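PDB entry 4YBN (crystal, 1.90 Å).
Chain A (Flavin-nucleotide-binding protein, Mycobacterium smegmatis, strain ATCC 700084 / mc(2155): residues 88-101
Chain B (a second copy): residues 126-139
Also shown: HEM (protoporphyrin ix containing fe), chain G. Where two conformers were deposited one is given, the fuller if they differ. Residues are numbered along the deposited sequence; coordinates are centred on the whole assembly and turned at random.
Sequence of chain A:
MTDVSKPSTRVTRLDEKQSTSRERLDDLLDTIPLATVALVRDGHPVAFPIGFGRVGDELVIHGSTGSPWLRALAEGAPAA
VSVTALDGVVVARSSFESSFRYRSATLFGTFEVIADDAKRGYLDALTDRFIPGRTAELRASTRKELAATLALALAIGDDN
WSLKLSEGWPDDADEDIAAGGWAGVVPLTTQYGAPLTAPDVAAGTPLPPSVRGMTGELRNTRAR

Chain A, residues 88-101: GVVVARSSFESSFR
Chain B (126-139) LTDRFIPGRTAELR

Contacts between copies of a protein often combine a small greasy patch, one well-anchored charged side chain and a set of bridging waters, and the two copies of this flavin-nucleotide-binding protein illustrate the pattern, burying 572 Å² between the stretches. In chain A, strand 88-91 pairs with strand 99-101: V90(A) N donates to S99(A) O at 3.1 Å, and S99(A) N returns to V90(A) O at 2.9 Å. A type I turn from S95(A) to S98(A) lies in the connecting loop. In chain B a helix runs to F130(B), I131(B) leaves helical angles (phi/psi -141/90), and a type II turn carries the chain to R134(B), with G133(B) at phi 82, a value that favours glycine. A 3-10 segment, 135-137, follows. The register sets CA of V89(A) 8.0 Å from CA of F130(B), and CA of V91(A) 8.1 Å from CA of I131(B); farther along, CA of S94(A) lies 6.2 Å from CA of L138(B), and CA of S95(A) 6.6 Å from CA of T127(B).

The apolar contacts gather where the helix ends. I131(B), chi1 m and chi2 t, points toward chain A and packs against two valines, both t, on the same side of it: its CG1 is 4.1 Å from V89(A) CG1, and its CD1 is 4.2 Å from V91(A) CG2. Beside it, F100(A) (chi1 m, chi2 -71°) directs its edge at the face of F130(B) (chi1 m, chi2 -35°), with ring centroids 5.0 Å apart, planes at 77°, and F100(A) CZ 3.6 Å from F130(B) CD1. The heme joins this cluster, its CMB methyl lying over one face of F100(A) and 3.3 Å from F130(B) CD2. L138(B), m and t, covers the loop, its CD2 3.1 Å from R93(A) O and its CD1 3.5 Å from S95(A) N. I131(B) and L138(B) have the most area covered; their branched apolar chains suit packing against valines and loop backbone.

The one direct hydrogen bond across the stretches comes from R134(B), whose t, p, t chain (chi4 157°) reaches A92(A) O with NH2 at 2.9 Å and 167°. The acceptor lies near the guanidinium plane, as suits an N-H donor, while V91(A) CG1 packs over one face, 3.9 Å from NH2. Within chain B, a salt bridge from R134(B) NH1 to E137(B) OE1 at 2.8 Å steadies the group.

Waters complete the polar network. Water 1 accepts from R134(B) NE at 2.8 Å and donates to A92(A) O at 2.6 Å and S98(A) OG at 2.8 Å. S98(A), chi1 m, also accepts from A92(A) N at its OG, 3.1 Å away, and donates from OG to S94(A) O at 3.0 Å, bracing the loop. Water 2 joins R139(B) N (3.0 Å) to R93(A) O (2.8 Å), and water 3 joins S95(A) N (2.9 Å) to R139(B) O (2.8 Å). Water 4 links two small hydroxyl side chains that point toward each other's stretch, S95(A) OG (p) at 3.0 Å and T127(B) OG1 (m) at 2.9 Å.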

# COMPACT_ATOMS: atom_id res chain seq x y z
N GLY A 88 0.16 3.52 11.74
CA GLY A 88 -0.56 4.46 12.58
C GLY A 88 -0.35 5.89 12.21
O GLY A 88 0.43 6.22 11.30
N VAL A 89 -1.10 6.74 12.90
CA VAL A 89 -1.12 8.17 12.69
C VAL A 89 -0.49 8.82 13.93
O VAL A 89 -0.95 8.59 15.09
CB VAL A 89 -2.51 8.72 12.48
CG1 VAL A 89 -2.46 10.21 12.10
CG2 VAL A 89 -3.27 7.94 11.42
N VAL A 90 0.48 9.65 13.64
CA VAL A 90 1.25 10.45 14.62
C VAL A 90 0.55 11.79 14.74
O VAL A 90 0.62 12.61 13.88
CB VAL A 90 2.68 10.66 14.20
CG1 VAL A 90 3.52 11.37 15.28
CG2 VAL A 90 3.38 9.32 13.92
N VAL A 91 -0.17 11.93 15.84
CA VAL A 91 -0.91 13.13 16.22
C VAL A 91 -0.03 14.02 17.09
O VAL A 91 0.17 13.78 18.28
CB VAL A 91 -2.22 12.75 16.91
CG1 VAL A 91 -3.07 13.99 17.16
CG2 VAL A 91 -3.02 11.78 16.03
N ALA A 92 0.52 15.06 16.49
CA ALA A 92 1.34 16.01 17.23
C ALA A 92 0.52 17.23 17.63
O ALA A 92 -0.66 17.38 17.25
CB ALA A 92 2.57 16.40 16.42
N ARG A 93 1.10 18.04 18.50
CA ARG A 93 0.49 19.30 18.95
C ARG A 93 0.51 20.40 17.89
O ARG A 93 -0.14 21.42 18.07
CB ARG A 93 1.21 19.82 20.18
CG ARG A 93 0.94 19.01 21.41
CD ARG A 93 1.91 19.49 22.48
NE ARG A 93 1.78 18.73 23.70
CZ ARG A 93 2.55 17.71 24.02
NH1 ARG A 93 3.53 17.28 23.20
NH2 ARG A 93 2.33 17.11 25.18
N SER A 94 1.27 20.19 16.81
CA SER A 94 1.19 20.99 15.58
C SER A 94 0.92 20.13 14.34
O SER A 94 1.27 18.95 14.32
CB SER A 94 2.52 21.65 15.32
OG SER A 94 3.50 20.67 15.19
N SER A 95 0.42 20.72 13.27
CA SER A 95 0.30 19.92 12.00
C SER A 95 1.66 19.64 11.39
O SER A 95 1.90 18.58 10.78
CB SER A 95 -0.58 20.62 11.01
OG SER A 95 -0.10 21.92 10.86
N PHE A 96 2.59 20.57 11.60
CA PHE A 96 3.89 20.40 11.04
C PHE A 96 4.60 19.15 11.54
O PHE A 96 5.35 18.54 10.78
CB PHE A 96 4.71 21.67 11.25
CG PHE A 96 6.14 21.55 10.82
CD1 PHE A 96 6.48 21.73 9.50
CD2 PHE A 96 7.13 21.26 11.75
CE1 PHE A 96 7.79 21.62 9.10
CE2 PHE A 96 8.46 21.21 11.36
CZ PHE A 96 8.78 21.37 10.02
N GLU A 97 4.42 18.77 12.79
CA GLU A 97 5.09 17.59 13.33
C GLU A 97 4.19 16.36 13.29
O GLU A 97 4.56 15.35 13.85
CB GLU A 97 5.60 17.79 14.78
CG GLU A 97 6.67 18.83 14.97
CD GLU A 97 7.95 18.48 14.31
OE1 GLU A 97 8.21 17.28 14.04
OE2 GLU A 97 8.73 19.42 14.11
N SER A 98 3.02 16.42 12.66
CA SER A 98 2.16 15.27 12.63
C SER A 98 2.66 14.38 11.50
O SER A 98 3.32 14.86 10.60
CB SER A 98 0.71 15.65 12.43
OG SER A 98 0.24 16.27 13.62
N SER A 99 2.38 13.09 11.59
CA SER A 99 3.07 12.13 10.72
C SER A 99 2.29 10.84 10.58
O SER A 99 1.09 10.84 10.88
CB SER A 99 4.47 11.85 11.24
OG SER A 99 5.31 11.41 10.20
N PHE A 100 2.97 9.79 10.12
CA PHE A 100 2.47 8.44 10.12
C PHE A 100 3.53 7.54 10.64
O PHE A 100 4.70 7.78 10.41
CB PHE A 100 2.14 7.98 8.74
CG PHE A 100 0.95 8.67 8.12
CD1 PHE A 100 -0.27 8.44 8.54
CD2 PHE A 100 1.10 9.50 7.06
CE1 PHE A 100 -1.35 9.03 7.96
CE2 PHE A 100 0.05 10.12 6.48
CZ PHE A 100 -1.18 9.88 6.92
N ARG A 101 3.13 6.47 11.34
CA ARG A 101 4.00 5.40 11.61
C ARG A 101 3.88 4.47 10.38
O ARG A 101 2.80 4.20 9.88
CB ARG A 101 3.63 4.68 12.88
CG ARG A 101 4.17 5.32 14.12
CD ARG A 101 3.83 4.46 15.31
NE ARG A 101 4.38 4.99 16.57
CZ ARG A 101 4.12 4.50 17.78
NH1 ARG A 101 3.29 3.47 17.92
NH2 ARG A 101 4.68 5.07 18.88
N LEU B 126 -5.21 19.30 3.87
CA LEU B 126 -4.50 18.02 3.93
C LEU B 126 -4.55 17.44 5.33
O LEU B 126 -5.04 16.35 5.55
CB LEU B 126 -3.10 18.22 3.29
CG LEU B 126 -2.21 17.00 3.14
CD1 LEU B 126 -2.89 15.91 2.33
CD2 LEU B 126 -0.83 17.38 2.60
N THR B 127 -4.17 18.23 6.33
CA THR B 127 -4.33 17.85 7.70
C THR B 127 -5.68 17.31 8.03
O THR B 127 -5.80 16.26 8.65
CB THR B 127 -4.02 19.05 8.64
OG1 THR B 127 -2.67 19.41 8.45
CG2 THR B 127 -4.20 18.71 10.05
N ASP B 128 -6.70 18.02 7.62
CA ASP B 128 -8.08 17.62 7.84
C ASP B 128 -8.47 16.34 7.09
O ASP B 128 -9.46 15.74 7.42
CB ASP B 128 -9.04 18.71 7.41
CG ASP B 128 -9.08 19.90 8.42
OD1 ASP B 128 -8.53 19.73 9.55
OD2 ASP B 128 -9.66 20.98 8.08
N ARG B 129 -7.69 15.89 6.10
CA ARG B 129 -7.95 14.53 5.57
C ARG B 129 -7.41 13.48 6.52
O ARG B 129 -8.11 12.54 6.84
CB ARG B 129 -7.33 14.32 4.19
CG ARG B 129 -7.80 15.31 3.15
CD ARG B 129 -9.27 15.59 3.24
NE ARG B 129 -9.78 16.47 2.18
CZ ARG B 129 -10.07 17.79 2.30
NH1 ARG B 129 -9.84 18.53 3.45
NH2 ARG B 129 -10.59 18.37 1.22
N PHE B 130 -6.19 13.68 6.99
CA PHE B 130 -5.48 12.69 7.80
C PHE B 130 -6.08 12.60 9.20
O PHE B 130 -6.08 11.51 9.82
CB PHE B 130 -4.00 13.04 7.91
CG PHE B 130 -3.23 13.07 6.55
CD1 PHE B 130 -3.53 12.18 5.51
CD2 PHE B 130 -2.14 13.93 6.40
CE1 PHE B 130 -2.77 12.20 4.35
CE2 PHE B 130 -1.38 13.95 5.23
CZ PHE B 130 -1.69 13.08 4.21
N ILE B 131 -6.55 13.73 9.73
CA ILE B 131 -7.12 13.76 11.12
C ILE B 131 -8.33 14.70 11.05
O ILE B 131 -8.20 15.94 11.21
CB ILE B 131 -6.11 14.30 12.12
CG1 ILE B 131 -4.75 13.59 11.99
CG2 ILE B 131 -6.66 14.16 13.56
CD1 ILE B 131 -3.60 14.26 12.72
N PRO B 132 -9.50 14.16 10.75
CA PRO B 132 -10.57 15.10 10.51
C PRO B 132 -10.81 15.95 11.72
O PRO B 132 -10.77 15.46 12.88
CB PRO B 132 -11.76 14.18 10.19
CG PRO B 132 -11.08 13.00 9.50
CD PRO B 132 -9.85 12.78 10.34
N GLY B 133 -11.05 17.23 11.45
CA GLY B 133 -11.40 18.17 12.50
C GLY B 133 -10.21 18.71 13.27
O GLY B 133 -10.38 19.43 14.24
N ARG B 134 -8.99 18.35 12.86
CA ARG B 134 -7.82 18.65 13.63
C ARG B 134 -7.33 20.09 13.45
O ARG B 134 -6.76 20.65 14.39
CB ARG B 134 -6.66 17.71 13.25
CG ARG B 134 -5.38 17.86 14.03
CD ARG B 134 -5.59 17.47 15.47
NE ARG B 134 -4.43 17.57 16.27
CZ ARG B 134 -4.46 17.72 17.59
NH1 ARG B 134 -5.63 17.90 18.25
NH2 ARG B 134 -3.34 17.73 18.26
N THR B 135 -7.47 20.65 12.26
CA THR B 135 -6.93 22.00 12.07
C THR B 135 -7.59 22.98 13.05
O THR B 135 -6.90 23.71 13.75
CB THR B 135 -7.12 22.52 10.67
OG1 THR B 135 -8.50 22.45 10.36
CG2 THR B 135 -6.30 21.71 9.67
N ALA B 136 -8.91 22.93 13.16
CA ALA B 136 -9.63 23.87 14.05
C ALA B 136 -9.18 23.67 15.49
O ALA B 136 -9.49 24.45 16.34
CB ALA B 136 -11.14 23.67 13.92
N GLU B 137 -8.41 22.61 15.77
CA GLU B 137 -7.90 22.36 17.11
C GLU B 137 -6.51 22.87 17.32
O GLU B 137 -6.09 22.98 18.43
CB GLU B 137 -7.91 20.86 17.43
CG GLU B 137 -9.28 20.31 17.77
CD GLU B 137 -9.35 18.78 17.78
OE1 GLU B 137 -8.32 18.15 17.52
OE2 GLU B 137 -10.46 18.23 18.00
N LEU B 138 -5.77 23.16 16.27
CA LEU B 138 -4.38 23.49 16.42
C LEU B 138 -4.14 24.97 16.14
O LEU B 138 -4.92 25.65 15.48
CB LEU B 138 -3.56 22.69 15.43
CG LEU B 138 -3.58 21.16 15.49
CD1 LEU B 138 -2.92 20.52 14.28
CD2 LEU B 138 -2.86 20.66 16.71
N ARG B 139 -3.01 25.45 16.62
CA ARG B 139 -2.56 26.76 16.27
C ARG B 139 -2.21 26.75 14.78
O ARG B 139 -1.94 25.68 14.19
CB ARG B 139 -1.30 27.10 17.06
CG ARG B 139 -0.11 26.23 16.73
CD ARG B 139 1.20 26.89 17.02
NE ARG B 139 2.28 25.93 16.94
CZ ARG B 139 3.01 25.67 15.85
NH1 ARG B 139 2.77 26.23 14.66
NH2 ARG B 139 3.96 24.76 15.95
CHA HEM G . 7.30 15.12 6.41
CHB HEM G . 2.93 13.43 7.54
CHC HEM G . 1.33 17.93 8.23
CHD HEM G . 5.59 19.68 6.77
C1A HEM G . 6.27 14.27 6.67
C2A HEM G . 6.33 12.86 6.63
C3A HEM G . 5.06 12.39 6.92
C4A HEM G . 4.26 13.52 7.18
CMA HEM G . 4.54 10.97 6.98
CAA HEM G . 7.54 12.03 6.24
CBA HEM G . 8.57 11.83 7.36
CGA HEM G . 9.57 10.75 6.98
O1A HEM G . 9.61 9.71 7.68
O2A HEM G . 10.34 10.88 5.99
C1B HEM G . 2.11 14.51 7.87
C2B HEM G . 0.78 14.36 8.39
C3B HEM G . 0.30 15.60 8.58
C4B HEM G . 1.38 16.56 8.19
CMB HEM G . 0.01 13.08 8.70
CAB HEM G . -1.02 15.75 9.18
CBB HEM G . -1.46 16.87 9.67
C1C HEM G . 2.35 18.84 7.87
C2C HEM G . 2.19 20.25 7.72
C3C HEM G . 3.42 20.77 7.30
C4C HEM G . 4.31 19.65 7.20
CMC HEM G . 0.94 21.00 8.01
CAC HEM G . 3.82 22.18 7.13
CBC HEM G . 3.14 23.21 7.68
C1D HEM G . 6.36 18.55 6.58
C2D HEM G . 7.77 18.67 6.27
C3D HEM G . 8.25 17.41 6.18
C4D HEM G . 7.12 16.52 6.44
CMD HEM G . 8.54 19.93 6.06
CAD HEM G . 9.66 16.97 5.85
CBD HEM G . 10.34 16.24 7.02
CGD HEM G . 11.85 16.30 6.87
O1D HEM G . 12.55 17.00 7.66
O2D HEM G . 12.43 15.66 5.95
NA HEM G . 4.99 14.66 6.99
NB HEM G . 2.43 15.81 7.79
NC HEM G . 3.61 18.51 7.47
ND HEM G . 6.01 17.25 6.69
FE HEM G . 4.29 16.56 7.14
O HOH W 1 -2.04 16.65 15.20
O HOH W 2 -1.65 23.66 18.60
O HOH W 3 -0.17 23.54 13.72
O HOH W 4 -2.57 22.22 9.16
O HOH W 5 5.10 16.22 9.30